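Local coordinates for protein L-tyrosine isonitrile synthase (Pseudomonas aeruginosa, PDB 3E59) that converts the amino group of L-tyrosine into an isonitrile, taking the carbon from C2 of ribulose 5-phosphate, in paerucumarin biosynthesis, at residues P65-K70 against I110-D115. Residues are numbered along the deposited sequence; the frame is centred on the assembly and turned at random.
Sequences PAFPAK and ITVCSD
Ser114 and Asp115 lie against the loop residues Ala66, Phe67 and Pro68, at the C-terminal ends of the neighbouring parallel strands 60-64 and 108-112. With OG anti to its backbone N (chi1 172°), Ser114 brings the hydroxyl to 3.2 Å from Phe67 O, a possible hydrogen bond; the backbone N-H of Gly116 also bonds to OG. Two CA-H...O contacts run in opposite senses beside it: Pro65 CA reaches Cys113 O at 3.2 Å, and Ser114 CA points at Ala66 O, nearly straight at 166°. Cys113 O in addition accepts a hydrogen bond from Trp240 NE1. Asp115 lies side by side with the Pro68 ring, the two side chains pointing the same way. Its CG sits between backbone N and carbonyl carbon (chi1 48°), and OD1 comes to 3.3 Å from Pro68 CB and 3.6 Å from Pro68 CD. CG1 of Val112 meets Phe67 CD1 obliquely at 3.8 Å, the two side chains crossing at about a right angle. The Phe67 ring also packs on Leu90 of helix 84-103, Leu137 of helix 127-144 and the ring of Trp281. The Pro65 side chain lies about 4 Å from a phosphate ion, probably from the crystallisation liquor, which may mark a pocket. Weak C-H...O contacts, a serine hydroxyl near a carbonyl and apolar packing thus join the two strand-end loops.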
loop_
_atom_site.group_PDB
_atom_site.type_symbol
_atom_site.label_atom_id
_atom_site.label_comp_id
_atom_site.label_asym_id
_atom_site.label_seq_id
_atom_site.Cartn_x
_atom_site.Cartn_y
_atom_site.Cartn_z
ATOM N N PRO A 65 -0.183 -3.055 -4.979
ATOM C CA PRO A 65 -0.295 -1.626 -5.245
ATOM C C PRO A 65 0.035 -0.841 -3.976
ATOM O O PRO A 65 -0.687 -0.949 -2.962
ATOM C CB PRO A 65 -1.782 -1.452 -5.625
ATOM C CG PRO A 65 -2.304 -2.833 -5.835
ATOM C CD PRO A 65 -1.515 -3.679 -4.901
ATOM N N ALA A 66 1.126 -0.077 -4.022
ATOM C CA ALA A 66 1.676 0.576 -2.827
ATOM C C ALA A 66 2.861 1.480 -3.177
ATOM O O ALA A 66 3.300 1.524 -4.325
ATOM C CB ALA A 66 2.120 -0.475 -1.807
ATOM N N PHE A 67 3.375 2.184 -2.168
ATOM C CA PHE A 67 4.550 3.051 -2.299
ATOM C C PHE A 67 4.402 4.109 -3.407
ATOM O O PHE A 67 5.217 4.155 -4.344
ATOM C CB PHE A 67 5.827 2.224 -2.508
ATOM C CG PHE A 67 6.173 1.302 -1.364
ATOM C CD1 PHE A 67 5.767 -0.051 -1.381
ATOM C CD2 PHE A 67 6.952 1.757 -0.300
ATOM C CE1 PHE A 67 6.115 -0.917 -0.336
ATOM C CE2 PHE A 67 7.294 0.909 0.751
ATOM C CZ PHE A 67 6.882 -0.433 0.732
ATOM N N PRO A 68 3.356 4.952 -3.316
ATOM C CA PRO A 68 3.135 5.969 -4.355
ATOM C C PRO A 68 4.083 7.166 -4.261
ATOM O O PRO A 68 4.667 7.581 -5.260
ATOM C CB PRO A 68 1.685 6.421 -4.101
ATOM C CG PRO A 68 1.473 6.220 -2.652
ATOM C CD PRO A 68 2.300 4.982 -2.286
ATOM N N ALA A 69 4.187 7.733 -3.062
ATOM C CA ALA A 69 4.974 8.924 -2.785
ATOM C C ALA A 69 4.672 9.226 -1.352
ATOM O O ALA A 69 3.662 8.761 -0.822
ATOM C CB ALA A 69 4.542 10.106 -3.660
ATOM N N LYS A 70 5.546 9.999 -0.717
ATOM C CA LYS A 70 5.300 10.454 0.643
ATOM C C LYS A 70 4.080 11.392 0.677
ATOM O O LYS A 70 3.799 12.100 -0.301
ATOM C CB LYS A 70 6.550 11.156 1.176
ATOM C CG LYS A 70 7.075 10.629 2.517
ATOM C CD LYS A 70 7.737 9.282 2.412
ATOM C CE LYS A 70 8.636 9.013 3.613
ATOM N NZ LYS A 70 8.223 7.861 4.461
ATOM N N ILE A 110 7.465 -10.553 -5.251
ATOM C CA ILE A 110 6.474 -9.496 -5.015
ATOM C C ILE A 110 6.782 -8.321 -5.928
ATOM O O ILE A 110 7.878 -7.733 -5.869
ATOM C CB ILE A 110 6.416 -9.016 -3.536
ATOM C CG1 ILE A 110 6.015 -10.165 -2.610
ATOM C CG2 ILE A 110 5.413 -7.817 -3.375
ATOM C CD1 ILE A 110 6.145 -9.830 -1.093
ATOM N N THR A 111 5.817 -7.993 -6.783
ATOM C CA THR A 111 5.945 -6.819 -7.625
ATOM C C THR A 111 5.192 -5.666 -6.978
ATOM O O THR A 111 3.965 -5.715 -6.818
ATOM C CB THR A 111 5.432 -7.071 -9.056
ATOM O OG1 THR A 111 6.129 -8.191 -9.610
ATOM C CG2 THR A 111 5.679 -5.849 -9.937
ATOM N N VAL A 112 5.941 -4.640 -6.586
ATOM C CA VAL A 112 5.364 -3.415 -6.073
ATOM C C VAL A 112 4.821 -2.631 -7.256
ATOM O O VAL A 112 5.581 -2.192 -8.119
ATOM C CB VAL A 112 6.405 -2.581 -5.270
ATOM C CG1 VAL A 112 5.876 -1.168 -4.978
ATOM C CG2 VAL A 112 6.767 -3.290 -3.972
ATOM N N CYS A 113 3.497 -2.489 -7.309
ATOM C CA CYS A 113 2.848 -1.789 -8.407
ATOM C C CYS A 113 2.489 -0.372 -7.956
ATOM O O CYS A 113 1.366 -0.087 -7.559
ATOM C CB CYS A 113 1.637 -2.581 -8.906
ATOM S SG CYS A 113 2.091 -4.217 -9.610
ATOM N N SER A 114 3.474 0.508 -8.019
ATOM C CA SER A 114 3.318 1.860 -7.526
ATOM C C SER A 114 2.116 2.551 -8.151
ATOM O O SER A 114 1.944 2.544 -9.374
ATOM C CB SER A 114 4.578 2.672 -7.794
ATOM O OG SER A 114 4.335 4.030 -7.469
ATOM N N ASP A 115 1.290 3.142 -7.295
ATOM C CA ASP A 115 0.132 3.910 -7.738
ATOM C C ASP A 115 0.377 5.422 -7.679
ATOM O O ASP A 115 -0.565 6.215 -7.716
ATOM C CB ASP A 115 -1.130 3.505 -6.954
ATOM C CG ASP A 115 -0.921 3.448 -5.432
ATOM O OD1 ASP A 115 0.215 3.556 -4.911
ATOM O OD2 ASP A 115 -1.941 3.276 -4.741
#